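Local coordinates for protein putative nucleotide sugar epimerase/ dehydratase (Bordetella bronchiseptica, PDB 2Q1S) that binds NADH in a Rossmann fold and probably acts as a nucleotide-sugar epimerase or dehydratase in lipopolysaccharide O-antigen biosynthesis, at residues A[175-180]-A[184-189]; A[65-70]-A[123-128]; A[132-137]-A[201-206]; A[104-109]-A[268-273]. All coordinates share one frame; numbering follows the deposited sequence.

Contact 1 (A[175-180]-A[184-189]); sequences HNNDSP and SKIFGE. With NAI (1,4-dihydronicotinamide adenine dinucleotide), chain B.
A carbonyl oxygen set against a methyl group is the odd feature here: N177 OD1 lies 3.4 Å from I186 CD1, a polar atom meeting the apolar tip of the side chain opposite. The other half of the amide explains it, for ND2 is engaged by the backbone oxygen of S173, which fixes the amide's rotation and leaves OD1 facing the helix. I186 reaches across because its chain is extended at chi2 (171°), carrying CD1 to meet N177 at about a right angle. Isoleucine suits the place in having a branch long enough to bring a methyl to the amide.

The second link is backbone. S184 N gives P180 O a nearly straight hydrogen bond of 2.8 Å, closing the first turn of helix 180-199. Proline fits a first turn, where its missing N-H costs no helical bond, and S179 before it is the N-cap. S184 turns its hydroxyl to D122. On the next residue the chain of K185, bent at chi2 and chi3, brings NZ 2.8 Å from NAI O3D and 3.1 Å from O2D, so the ammonium grips both hydroxyls of the nicotinamide ribose. With Y181, K185 has the YxxxK spacing of short-chain dehydrogenases.

Helices 112-117 and 119-126 pack on the helix start and strand 145-151 lies beside K185, while F187 stacks on F187 of the second subunit.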
# COMPACT_ATOMS: atom_id res chain seq x y z
N HIS A 175 5.84 0.60 -11.47
CA HIS A 175 6.22 -0.54 -12.30
C HIS A 175 7.37 -1.35 -11.72
O HIS A 175 8.09 -0.90 -10.81
CB HIS A 175 6.56 -0.06 -13.71
CG HIS A 175 5.43 0.68 -14.35
ND1 HIS A 175 4.40 0.03 -15.00
CD2 HIS A 175 5.13 2.00 -14.39
CE1 HIS A 175 3.52 0.92 -15.43
NE2 HIS A 175 3.95 2.12 -15.08
N ASN A 176 7.50 -2.57 -12.23
CA ASN A 176 8.58 -3.46 -11.84
C ASN A 176 8.53 -3.87 -10.37
O ASN A 176 9.55 -4.17 -9.76
CB ASN A 176 9.96 -2.86 -12.19
CG ASN A 176 10.08 -2.53 -13.67
OD1 ASN A 176 9.57 -3.26 -14.53
ND2 ASN A 176 10.76 -1.43 -13.97
N ASN A 177 7.31 -3.88 -9.83
CA ASN A 177 7.07 -4.54 -8.56
C ASN A 177 6.49 -5.89 -8.93
O ASN A 177 5.33 -6.02 -9.35
CB ASN A 177 6.14 -3.71 -7.69
CG ASN A 177 6.61 -2.28 -7.59
OD1 ASN A 177 7.76 -2.01 -7.20
ND2 ASN A 177 5.76 -1.36 -8.01
N ASP A 178 7.35 -6.89 -8.82
CA ASP A 178 7.09 -8.17 -9.42
C ASP A 178 6.06 -9.02 -8.65
O ASP A 178 5.59 -10.01 -9.18
CB ASP A 178 8.40 -8.96 -9.49
CG ASP A 178 8.93 -9.31 -8.10
OD1 ASP A 178 8.97 -8.41 -7.21
OD2 ASP A 178 9.27 -10.50 -7.86
N SER A 179 5.76 -8.64 -7.41
CA SER A 179 4.96 -9.51 -6.54
C SER A 179 4.21 -8.67 -5.54
O SER A 179 4.62 -7.55 -5.24
CB SER A 179 5.86 -10.48 -5.78
OG SER A 179 6.78 -9.79 -4.96
N PRO A 180 3.14 -9.24 -4.97
CA PRO A 180 2.50 -8.57 -3.82
C PRO A 180 3.47 -8.36 -2.66
O PRO A 180 3.39 -7.37 -1.98
CB PRO A 180 1.33 -9.52 -3.49
CG PRO A 180 1.01 -10.22 -4.82
CD PRO A 180 2.40 -10.46 -5.40
N SER A 184 3.98 -4.91 -0.74
CA SER A 184 3.84 -4.80 0.73
C SER A 184 5.07 -4.20 1.39
O SER A 184 4.96 -3.38 2.32
CB SER A 184 3.63 -6.18 1.31
OG SER A 184 2.30 -6.63 1.07
N LYS A 185 6.27 -4.59 0.92
CA LYS A 185 7.48 -4.04 1.54
C LYS A 185 7.55 -2.53 1.33
O LYS A 185 7.85 -1.76 2.23
CB LYS A 185 8.77 -4.72 1.00
CG LYS A 185 8.88 -6.21 1.31
CD LYS A 185 8.56 -6.56 2.74
CE LYS A 185 9.49 -5.91 3.74
NZ LYS A 185 9.21 -6.37 5.17
N ILE A 186 7.19 -2.07 0.14
CA ILE A 186 7.20 -0.63 -0.19
C ILE A 186 6.10 0.07 0.64
O ILE A 186 6.30 1.18 1.17
CB ILE A 186 6.97 -0.43 -1.70
CG1 ILE A 186 8.23 -0.85 -2.47
CG2 ILE A 186 6.41 0.97 -2.03
CD1 ILE A 186 8.00 -0.89 -4.00
N PHE A 187 4.94 -0.57 0.75
CA PHE A 187 3.84 0.06 1.47
C PHE A 187 4.25 0.31 2.92
O PHE A 187 3.89 1.34 3.51
CB PHE A 187 2.58 -0.81 1.45
CG PHE A 187 1.95 -1.00 0.06
CD1 PHE A 187 2.36 -0.25 -1.05
CD2 PHE A 187 0.90 -1.90 -0.11
CE1 PHE A 187 1.75 -0.42 -2.30
CE2 PHE A 187 0.30 -2.07 -1.39
CZ PHE A 187 0.73 -1.32 -2.43
N GLY A 188 5.04 -0.61 3.50
CA GLY A 188 5.50 -0.43 4.87
C GLY A 188 6.48 0.76 4.96
O GLY A 188 6.56 1.42 6.01
N GLU A 189 7.21 1.06 3.88
CA GLU A 189 8.00 2.32 3.84
C GLU A 189 7.11 3.56 3.84
O GLU A 189 7.36 4.50 4.61
CB GLU A 189 8.99 2.36 2.70
CG GLU A 189 10.15 1.31 2.80
CD GLU A 189 11.40 1.77 2.08
OE1 GLU A 189 11.75 2.96 2.13
OE2 GLU A 189 12.00 0.86 1.44
PA NAI B . 11.22 -15.12 7.82
O1A NAI B . 10.04 -15.60 7.06
O2A NAI B . 12.19 -16.15 8.43
O5B NAI B . 10.82 -14.12 8.93
C5B NAI B . 9.56 -13.44 9.01
C4B NAI B . 8.84 -13.78 10.30
O4B NAI B . 7.58 -13.13 10.32
C3B NAI B . 8.57 -15.31 10.42
O3B NAI B . 9.05 -15.79 11.68
C2B NAI B . 7.05 -15.38 10.38
O2B NAI B . 6.42 -16.46 11.14
C1B NAI B . 6.66 -14.03 10.97
N9A NAI B . 5.29 -13.61 10.68
C8A NAI B . 4.60 -13.79 9.52
N7A NAI B . 3.39 -13.23 9.64
C5A NAI B . 3.27 -12.67 10.88
C6A NAI B . 2.25 -11.93 11.64
N6A NAI B . 1.05 -11.63 11.15
N1A NAI B . 2.53 -11.53 12.92
C2A NAI B . 3.75 -11.83 13.44
N3A NAI B . 4.75 -12.48 12.83
C4A NAI B . 4.58 -12.93 11.54
O3 NAI B . 12.02 -14.24 6.75
PN NAI B . 13.34 -13.31 6.96
O1N NAI B . 14.23 -13.48 5.83
O2N NAI B . 13.76 -13.49 8.40
O5D NAI B . 12.66 -11.82 6.90
C5D NAI B . 12.75 -10.89 7.99
C4D NAI B . 12.44 -9.50 7.43
O4D NAI B . 13.46 -9.14 6.53
C3D NAI B . 11.17 -9.47 6.58
O3D NAI B . 10.48 -8.25 6.89
C2D NAI B . 11.67 -9.50 5.17
O2D NAI B . 10.72 -8.89 4.26
C1D NAI B . 12.93 -8.69 5.27
N1N NAI B . 13.89 -8.97 4.22
C2N NAI B . 14.62 -10.13 4.17
C3N NAI B . 15.55 -10.35 3.16
C7N NAI B . 16.36 -11.64 3.08
O7N NAI B . 17.17 -11.76 2.18
N7N NAI B . 16.14 -12.57 4.05
C4N NAI B . 15.80 -9.34 2.19
C5N NAI B . 15.05 -8.13 2.30
C6N NAI B . 14.14 -7.97 3.34

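Contact 2 (A[65-70]-A[123-128]); sequences NLLSAE and HENNTL. With NAI (1,4-dihydronicotinamide adenine dinucleotide), chain B.
N125 OD1 accepts a hydrogen bond of 3.0 Å from the adenine amino group N6A of NAI, and N65 ND2 of the facing loop stands 3.5 Å from the same oxygen. The N125 amide can hold this pose because its ND2 is tied to the backbone oxygen of A121 one helical turn earlier. Asparagine suits the place: its carbonyl reads the amino group of adenine while its NH2 anchors the side chain to its own helix.

L67 closes over this amide. Its CG is anti to the backbone N (chi1 178°), which sends CD2 over the flat face of the N125 amide, 3.5 Å from CG, with the two side chains crossing at about a right angle.

N65 lays its amide, tilted, over one face of the adenine, OD1 being 3.1 Å from C4A. The same oxygen takes the backbone N-H of L67 from above its carbonyl plane at 3.2 Å, an Asx turn that shapes the loop. Farther along, S68 OG donates to the phosphate oxygen O1A of NAI at 2.6 Å, and S68 N points almost straight at ribose O2B.

Loop 65-70 follows the second Rossmann strand, 59-63, where D64 also binds NAI; with helix 119-126 it forms part of the adenosine pocket, the loop after the second strand being a usual element of Rossmann NAD sites.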
# COMPACT_ATOMS: atom_id res chain seq x y z
N ASN A 65 3.71 -15.52 14.67
CA ASN A 65 2.66 -16.54 14.50
C ASN A 65 3.19 -17.89 13.96
O ASN A 65 2.43 -18.82 13.70
CB ASN A 65 1.52 -16.00 13.62
CG ASN A 65 1.97 -15.66 12.24
OD1 ASN A 65 3.17 -15.67 11.91
ND2 ASN A 65 1.02 -15.18 11.42
N LEU A 66 4.52 -17.92 13.72
CA LEU A 66 5.18 -19.15 13.20
C LEU A 66 4.75 -19.53 11.79
O LEU A 66 4.90 -20.68 11.38
CB LEU A 66 5.09 -20.35 14.18
CG LEU A 66 5.78 -20.08 15.54
CD1 LEU A 66 5.65 -21.33 16.42
CD2 LEU A 66 7.23 -19.61 15.42
N LEU A 67 4.29 -18.52 11.04
CA LEU A 67 3.79 -18.80 9.70
C LEU A 67 4.91 -19.27 8.78
O LEU A 67 4.70 -20.17 7.94
CB LEU A 67 3.09 -17.56 9.17
CG LEU A 67 2.53 -17.60 7.76
CD1 LEU A 67 1.54 -18.74 7.56
CD2 LEU A 67 1.89 -16.23 7.48
N SER A 68 6.11 -18.72 8.96
CA SER A 68 7.27 -19.17 8.19
C SER A 68 8.50 -19.40 9.07
O SER A 68 9.61 -19.14 8.64
CB SER A 68 7.58 -18.19 7.05
OG SER A 68 7.78 -16.87 7.56
N ALA A 69 8.26 -19.92 10.28
CA ALA A 69 9.28 -20.05 11.31
C ALA A 69 9.01 -21.31 12.10
O ALA A 69 7.93 -21.92 12.03
CB ALA A 69 9.23 -18.83 12.22
N GLU A 70 10.05 -21.72 12.85
CA GLU A 70 9.98 -22.88 13.74
C GLU A 70 10.19 -22.38 15.15
O GLU A 70 11.02 -21.51 15.37
CB GLU A 70 11.06 -23.92 13.40
CG GLU A 70 10.90 -24.59 12.04
CD GLU A 70 9.61 -25.38 11.94
OE1 GLU A 70 9.34 -26.16 12.88
OE2 GLU A 70 8.86 -25.21 10.97
N HIS A 123 -1.23 -9.94 2.09
CA HIS A 123 -1.63 -8.64 2.59
C HIS A 123 -1.77 -8.70 4.12
O HIS A 123 -1.31 -7.79 4.83
CB HIS A 123 -2.96 -8.27 1.92
CG HIS A 123 -3.42 -6.92 2.33
ND1 HIS A 123 -2.96 -5.77 1.70
CD2 HIS A 123 -4.25 -6.53 3.30
CE1 HIS A 123 -3.51 -4.73 2.29
NE2 HIS A 123 -4.26 -5.16 3.30
N GLU A 124 -2.43 -9.77 4.59
CA GLU A 124 -2.69 -9.90 6.05
C GLU A 124 -1.39 -9.93 6.83
O GLU A 124 -1.29 -9.32 7.91
CB GLU A 124 -3.46 -11.19 6.30
CG GLU A 124 -3.62 -11.49 7.78
CD GLU A 124 -4.54 -10.53 8.54
OE1 GLU A 124 -5.40 -9.83 7.95
OE2 GLU A 124 -4.43 -10.54 9.79
N ASN A 125 -0.37 -10.60 6.28
CA ASN A 125 0.89 -10.82 7.01
C ASN A 125 2.07 -9.98 6.57
O ASN A 125 3.20 -10.17 7.06
CB ASN A 125 1.21 -12.32 6.89
CG ASN A 125 0.13 -13.16 7.52
OD1 ASN A 125 -0.03 -13.17 8.75
ND2 ASN A 125 -0.68 -13.82 6.69
N ASN A 126 1.81 -8.98 5.72
CA ASN A 126 2.88 -8.19 5.12
C ASN A 126 2.55 -6.68 4.99
O ASN A 126 3.44 -5.86 5.00
CB ASN A 126 3.29 -8.81 3.77
CG ASN A 126 4.76 -8.66 3.45
OD1 ASN A 126 5.57 -8.10 4.20
ND2 ASN A 126 5.13 -9.23 2.31
N THR A 127 1.25 -6.36 4.79
CA THR A 127 0.86 -4.96 4.70
C THR A 127 0.14 -4.56 5.98
O THR A 127 0.52 -3.55 6.63
CB THR A 127 -0.05 -4.69 3.48
OG1 THR A 127 0.72 -4.83 2.26
CG2 THR A 127 -0.62 -3.25 3.46
N LEU A 128 -0.88 -5.32 6.33
CA LEU A 128 -1.71 -4.93 7.48
C LEU A 128 -0.94 -5.01 8.79
O LEU A 128 -1.22 -4.26 9.72
CB LEU A 128 -2.98 -5.77 7.49
CG LEU A 128 -4.00 -5.46 8.56
CD1 LEU A 128 -4.68 -4.08 8.30
CD2 LEU A 128 -5.02 -6.57 8.63
PA NAI B . 11.22 -15.12 7.82
O1A NAI B . 10.04 -15.60 7.06
O2A NAI B . 12.19 -16.15 8.43
O5B NAI B . 10.82 -14.12 8.93
C5B NAI B . 9.56 -13.44 9.01
C4B NAI B . 8.84 -13.78 10.30
O4B NAI B . 7.58 -13.13 10.32
C3B NAI B . 8.57 -15.31 10.42
O3B NAI B . 9.05 -15.79 11.68
C2B NAI B . 7.05 -15.38 10.38
O2B NAI B . 6.42 -16.46 11.14
C1B NAI B . 6.66 -14.03 10.97
N9A NAI B . 5.29 -13.61 10.68
C8A NAI B . 4.60 -13.79 9.52
N7A NAI B . 3.39 -13.23 9.64
C5A NAI B . 3.27 -12.67 10.88
C6A NAI B . 2.25 -11.93 11.64
N6A NAI B . 1.05 -11.63 11.15
N1A NAI B . 2.53 -11.53 12.92
C2A NAI B . 3.75 -11.83 13.44
N3A NAI B . 4.75 -12.48 12.83
C4A NAI B . 4.58 -12.93 11.54
O3 NAI B . 12.02 -14.24 6.75
PN NAI B . 13.34 -13.31 6.96
O1N NAI B . 14.23 -13.48 5.83
O2N NAI B . 13.76 -13.49 8.40
O5D NAI B . 12.66 -11.82 6.90
C5D NAI B . 12.75 -10.89 7.99
C4D NAI B . 12.44 -9.50 7.43
O4D NAI B . 13.46 -9.14 6.53
C3D NAI B . 11.17 -9.47 6.58
O3D NAI B . 10.48 -8.25 6.89
C2D NAI B . 11.67 -9.50 5.17
O2D NAI B . 10.72 -8.89 4.26
C1D NAI B . 12.93 -8.69 5.27
N1N NAI B . 13.89 -8.97 4.22
C2N NAI B . 14.62 -10.13 4.17
C3N NAI B . 15.55 -10.35 3.16
C7N NAI B . 16.36 -11.64 3.08
O7N NAI B . 17.17 -11.76 2.18
N7N NAI B . 16.14 -12.57 4.05
C4N NAI B . 15.80 -9.34 2.19
C5N NAI B . 15.05 -8.13 2.30
C6N NAI B . 14.14 -7.97 3.34

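Contact 3 (A[132-137]-A[201-206]); sequences KLYERL and LPTVRA
L201 spreads its two methyl groups over helix 128-137, CD2 resting on a face of the Y134 ring and CD1 on L137. The first touch is a CH-pi contact: CD2 sits 4.0 Å from the ring centroid, 21° off the normal, and is displaced toward the rim, so its nearest ring atom is CG at 3.7 Å. The two side chains cross at about a right angle. With CG of L201 anti to the backbone N (chi1 -172°), the fork is carried toward the helix, and the branching at CG lets the methyls diverge to Y134 and L137. CD1 meets L137 CB at 3.7 Å, close also to the backbone oxygen of that residue near the helix end.

In the Rossmann fold, helix 128-137 belongs to the connection between the parallel strands 102-105 and 145-151, and strand 203-212 pairs with the latter; the contact therefore packs a crossover helix against the entry to a neighbouring strand. An inverse gamma turn centred on P202 makes that entry, with T203 N bonded to L201 O at 2.8 Å.

T203 CG2 approaches Y134 CZ obliquely at 4.2 Å. Tyrosine suits this buried site because one face takes the L201 methyl while the polar far end still finds a partner: OH is satisfied by S192 OG on helix 180-199, and T203 OG1 pairs with the backbone oxygen of S192.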
# COMPACT_ATOMS: atom_id res chain seq x y z
N LYS A 132 -1.28 -1.89 11.46
CA LYS A 132 -1.88 -2.11 12.78
C LYS A 132 -0.85 -1.92 13.89
O LYS A 132 -1.17 -1.39 14.95
CB LYS A 132 -2.58 -3.44 12.87
CG LYS A 132 -3.76 -3.51 11.87
CD LYS A 132 -4.62 -4.75 12.07
CE LYS A 132 -5.54 -4.70 13.29
NZ LYS A 132 -6.43 -5.89 13.40
N LEU A 133 0.38 -2.36 13.63
CA LEU A 133 1.44 -2.16 14.63
C LEU A 133 1.65 -0.69 14.86
O LEU A 133 1.65 -0.20 16.02
CB LEU A 133 2.72 -2.86 14.14
CG LEU A 133 3.91 -2.62 15.10
CD1 LEU A 133 3.73 -3.23 16.50
CD2 LEU A 133 5.18 -3.13 14.45
N TYR A 134 1.87 0.08 13.79
CA TYR A 134 2.17 1.50 13.91
C TYR A 134 1.01 2.25 14.56
O TYR A 134 1.20 3.17 15.37
CB TYR A 134 2.47 2.06 12.53
CG TYR A 134 3.84 1.70 11.98
CD1 TYR A 134 4.69 0.80 12.68
CD2 TYR A 134 4.28 2.23 10.78
CE1 TYR A 134 5.96 0.51 12.18
CE2 TYR A 134 5.52 1.93 10.25
CZ TYR A 134 6.36 1.05 10.95
OH TYR A 134 7.62 0.76 10.43
N GLU A 135 -0.22 1.85 14.22
CA GLU A 135 -1.40 2.49 14.80
C GLU A 135 -1.45 2.32 16.32
O GLU A 135 -1.84 3.24 17.05
CB GLU A 135 -2.67 1.93 14.14
CG GLU A 135 -3.97 2.58 14.58
CD GLU A 135 -4.11 4.07 14.24
OE1 GLU A 135 -3.29 4.72 13.53
OE2 GLU A 135 -5.09 4.64 14.80
N ARG A 136 -1.05 1.15 16.79
CA ARG A 136 -0.95 0.89 18.23
C ARG A 136 0.21 1.65 18.89
O ARG A 136 0.02 2.15 20.03
CB ARG A 136 -0.85 -0.59 18.53
CG ARG A 136 -0.85 -0.90 20.06
CD ARG A 136 -2.07 -0.33 20.77
NE ARG A 136 -2.00 -0.59 22.22
CZ ARG A 136 -2.34 0.30 23.15
NH1 ARG A 136 -2.83 1.48 22.80
NH2 ARG A 136 -2.24 -0.01 24.44
N LEU A 137 1.36 1.71 18.22
CA LEU A 137 2.56 2.34 18.79
C LEU A 137 2.51 3.86 18.78
O LEU A 137 3.32 4.50 19.45
CB LEU A 137 3.83 1.88 18.09
CG LEU A 137 4.21 0.40 18.07
CD1 LEU A 137 5.44 0.25 17.22
CD2 LEU A 137 4.44 -0.14 19.51
N LEU A 201 6.29 9.02 15.27
CA LEU A 201 6.73 7.63 15.52
C LEU A 201 8.17 7.53 14.99
O LEU A 201 8.41 7.91 13.85
CB LEU A 201 5.81 6.63 14.80
CG LEU A 201 6.09 5.17 15.18
CD1 LEU A 201 5.58 4.76 16.59
CD2 LEU A 201 5.41 4.30 14.15
N PRO A 202 9.14 7.11 15.85
CA PRO A 202 10.56 7.24 15.47
C PRO A 202 11.09 6.13 14.57
O PRO A 202 11.90 5.28 15.00
CB PRO A 202 11.28 7.29 16.82
CG PRO A 202 10.45 6.48 17.71
CD PRO A 202 9.01 6.69 17.28
N THR A 203 10.56 6.12 13.36
CA THR A 203 10.82 4.99 12.45
C THR A 203 12.15 5.13 11.72
O THR A 203 12.58 6.24 11.37
CB THR A 203 9.72 4.88 11.39
OG1 THR A 203 9.70 6.07 10.59
CG2 THR A 203 8.37 4.61 12.05
N VAL A 204 12.80 3.96 11.49
CA VAL A 204 13.99 3.92 10.63
C VAL A 204 13.77 2.71 9.71
O VAL A 204 13.45 1.64 10.20
CB VAL A 204 15.25 3.71 11.45
CG1 VAL A 204 16.46 3.62 10.50
CG2 VAL A 204 15.42 4.85 12.41
N ARG A 205 13.88 2.92 8.39
CA ARG A 205 13.70 1.86 7.42
C ARG A 205 15.09 1.32 7.12
O ARG A 205 15.99 2.09 6.78
CB ARG A 205 13.06 2.44 6.15
CG ARG A 205 11.60 2.91 6.43
CD ARG A 205 11.21 3.94 5.34
NE ARG A 205 11.75 5.26 5.53
CZ ARG A 205 12.14 6.07 4.54
NH1 ARG A 205 12.10 5.61 3.30
NH2 ARG A 205 12.59 7.28 4.79
N ALA A 206 15.24 -0.00 7.25
CA ALA A 206 16.53 -0.66 6.97
C ALA A 206 16.34 -1.51 5.73
O ALA A 206 15.62 -2.47 5.78
CB ALA A 206 16.94 -1.56 8.18

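Contact 4 (A[104-109]-A[268-273]); sequences FHLATY and NGLIAC. With NAI (1,4-dihydronicotinamide adenine dinucleotide), chain B.
F104 and L270 both hold CG anti to their carbonyl carbon, with chi1 of -64° and -73°, and these torsions swing the phenyl ring of the strand and the leucine of the helix into one another. The ring arrives by its rim: CE2 points at L270 O, which lies in the ring plane 3.4 Å away, so a weakly positive C-H edge faces a carbonyl oxygen. The same carbon lies 4.1 Å from L270 CB. A large flat ring suits this gap between sheet and helix, since it can present its edge to the helix backbone without needing a polar partner.

Two residues on, L106 extends to meet the same leucine. CD2 and L270 CD1 are 4.2 Å apart, and the chains cross obliquely in a methyl-to-methyl contact, while L106 CB touches carbons of the nicotinamide ribose. L48 of helix 43-54 also packs on F104, and V44 of the same helix on L270.

Beyond the strand the backbone turns to NAI. L106 O lies 3.0 Å from O3D of the nicotinamide ribose, a weak interaction. A107 offers only a methyl, CB lying 3.6 Å from adenine C4A, on the face opposite N65; a small side chain is what lets the base come so near the main chain.

Helix 263-276, beside helix 43-54, packs on the sheet, and the end of strand 102-105 that meets the dinucleotide next to the glycine-rich turn is typical of a Rossmann NAD-binding site.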
# COMPACT_ATOMS: atom_id res chain seq x y z
N PHE A 104 11.53 -3.76 16.75
CA PHE A 104 12.01 -4.22 15.42
C PHE A 104 10.86 -4.93 14.74
O PHE A 104 10.34 -5.87 15.29
CB PHE A 104 13.20 -5.18 15.57
CG PHE A 104 14.42 -4.54 16.18
CD1 PHE A 104 14.58 -4.48 17.57
CD2 PHE A 104 15.38 -3.92 15.38
CE1 PHE A 104 15.70 -3.89 18.16
CE2 PHE A 104 16.54 -3.35 15.95
CZ PHE A 104 16.67 -3.29 17.36
N HIS A 105 10.42 -4.40 13.58
CA HIS A 105 9.32 -5.00 12.86
C HIS A 105 9.84 -5.77 11.64
O HIS A 105 10.21 -5.11 10.61
CB HIS A 105 8.32 -3.90 12.46
CG HIS A 105 7.25 -4.41 11.57
ND1 HIS A 105 6.81 -5.71 11.61
CD2 HIS A 105 6.57 -3.81 10.56
CE1 HIS A 105 5.89 -5.90 10.67
NE2 HIS A 105 5.74 -4.76 10.02
N LEU A 106 10.02 -7.08 11.85
CA LEU A 106 10.60 -7.99 10.83
C LEU A 106 9.62 -8.93 10.19
O LEU A 106 10.00 -9.77 9.38
CB LEU A 106 11.79 -8.80 11.41
CG LEU A 106 12.77 -7.97 12.24
CD1 LEU A 106 13.82 -8.97 12.79
CD2 LEU A 106 13.41 -6.87 11.47
N ALA A 107 8.34 -8.92 10.59
CA ALA A 107 7.40 -9.86 10.04
C ALA A 107 7.22 -9.60 8.52
O ALA A 107 7.38 -8.48 7.99
CB ALA A 107 6.10 -9.80 10.76
N THR A 108 6.97 -10.72 7.84
CA THR A 108 6.66 -10.68 6.41
C THR A 108 5.91 -11.97 6.08
O THR A 108 5.73 -12.86 6.91
CB THR A 108 7.90 -10.50 5.53
OG1 THR A 108 7.49 -10.08 4.21
CG2 THR A 108 8.73 -11.79 5.41
N TYR A 109 5.42 -11.98 4.84
CA TYR A 109 4.84 -13.16 4.25
C TYR A 109 5.86 -13.78 3.26
O TYR A 109 6.16 -13.24 2.22
CB TYR A 109 3.51 -12.83 3.57
CG TYR A 109 2.79 -14.08 3.13
CD1 TYR A 109 2.27 -14.98 4.08
CD2 TYR A 109 2.59 -14.38 1.77
CE1 TYR A 109 1.59 -16.13 3.69
CE2 TYR A 109 1.91 -15.53 1.36
CZ TYR A 109 1.37 -16.42 2.32
OH TYR A 109 0.69 -17.55 1.95
N ASN A 268 23.51 -6.74 13.34
CA ASN A 268 24.21 -5.56 13.82
C ASN A 268 23.78 -4.27 13.12
O ASN A 268 23.74 -3.21 13.75
CB ASN A 268 25.73 -5.76 13.76
CG ASN A 268 26.21 -6.70 14.84
OD1 ASN A 268 25.73 -6.65 15.97
ND2 ASN A 268 27.17 -7.56 14.50
N GLY A 269 23.49 -4.36 11.82
CA GLY A 269 22.96 -3.21 11.05
C GLY A 269 21.63 -2.73 11.60
O GLY A 269 21.44 -1.52 11.78
N LEU A 270 20.73 -3.68 11.91
CA LEU A 270 19.44 -3.34 12.49
C LEU A 270 19.62 -2.69 13.86
O LEU A 270 18.97 -1.68 14.17
CB LEU A 270 18.60 -4.61 12.65
CG LEU A 270 18.03 -5.23 11.36
CD1 LEU A 270 17.55 -6.60 11.64
CD2 LEU A 270 16.86 -4.36 10.79
N ILE A 271 20.54 -3.22 14.66
CA ILE A 271 20.83 -2.61 15.95
C ILE A 271 21.41 -1.19 15.82
O ILE A 271 21.06 -0.25 16.58
CB ILE A 271 21.73 -3.54 16.79
CG1 ILE A 271 20.92 -4.80 17.19
CG2 ILE A 271 22.31 -2.79 18.02
CD1 ILE A 271 21.76 -5.95 17.67
N ALA A 272 22.28 -0.98 14.83
CA ALA A 272 22.82 0.37 14.58
C ALA A 272 21.72 1.36 14.15
O ALA A 272 21.73 2.53 14.53
CB ALA A 272 23.95 0.33 13.56
N CYS A 273 20.78 0.87 13.35
CA CYS A 273 19.62 1.69 12.98
C CYS A 273 18.84 2.08 14.23
O CYS A 273 18.42 3.22 14.36
CB CYS A 273 18.72 0.92 12.01
SG CYS A 273 19.38 0.85 10.31
PA NAI B . 11.22 -15.12 7.82
O1A NAI B . 10.04 -15.60 7.06
O2A NAI B . 12.19 -16.15 8.43
O5B NAI B . 10.82 -14.12 8.93
C5B NAI B . 9.56 -13.44 9.01
C4B NAI B . 8.84 -13.78 10.30
O4B NAI B . 7.58 -13.13 10.32
C3B NAI B . 8.57 -15.31 10.42
O3B NAI B . 9.05 -15.79 11.68
C2B NAI B . 7.05 -15.38 10.38
O2B NAI B . 6.42 -16.46 11.14
C1B NAI B . 6.66 -14.03 10.97
N9A NAI B . 5.29 -13.61 10.68
C8A NAI B . 4.60 -13.79 9.52
N7A NAI B . 3.39 -13.23 9.64
C5A NAI B . 3.27 -12.67 10.88
C6A NAI B . 2.25 -11.93 11.64
N6A NAI B . 1.05 -11.63 11.15
N1A NAI B . 2.53 -11.53 12.92
C2A NAI B . 3.75 -11.83 13.44
N3A NAI B . 4.75 -12.48 12.83
C4A NAI B . 4.58 -12.93 11.54
O3 NAI B . 12.02 -14.24 6.75
PN NAI B . 13.34 -13.31 6.96
O1N NAI B . 14.23 -13.48 5.83
O2N NAI B . 13.76 -13.49 8.40
O5D NAI B . 12.66 -11.82 6.90
C5D NAI B . 12.75 -10.89 7.99
C4D NAI B . 12.44 -9.50 7.43
O4D NAI B . 13.46 -9.14 6.53
C3D NAI B . 11.17 -9.47 6.58
O3D NAI B . 10.48 -8.25 6.89
C2D NAI B . 11.67 -9.50 5.17
O2D NAI B . 10.72 -8.89 4.26
C1D NAI B . 12.93 -8.69 5.27
N1N NAI B . 13.89 -8.97 4.22
C2N NAI B . 14.62 -10.13 4.17
C3N NAI B . 15.55 -10.35 3.16
C7N NAI B . 16.36 -11.64 3.08
O7N NAI B . 17.17 -11.76 2.18
N7N NAI B . 16.14 -12.57 4.05
C4N NAI B . 15.80 -9.34 2.19
C5N NAI B . 15.05 -8.13 2.30
C6N NAI B . 14.14 -7.97 3.34

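Contacts 1, 2 and 4 all touch NAI and lie along it: contact 2 holds the adenosine, contact 4 lines the nicotinamide ribose (L106, T108) and the adenine (A107), and K185 of contact 1 takes the nicotinamide ribose. Probable hydrogen bonds tie them together, S184 OG with T127 OG1 at 2.7 Å between contacts 1 and 2, and N126 OD1 with T108 OG1 at 2.8 Å between contacts 2 and 4. Contact 3 lies farther out, Y134 being about 10 Å from NAI at the side chain. It reaches contact 1 through the E189 OE1–R205 NH1 salt bridge of 2.9 Å, and contact 4 where A206 CB meets L270 CD2 at 3.8 Å.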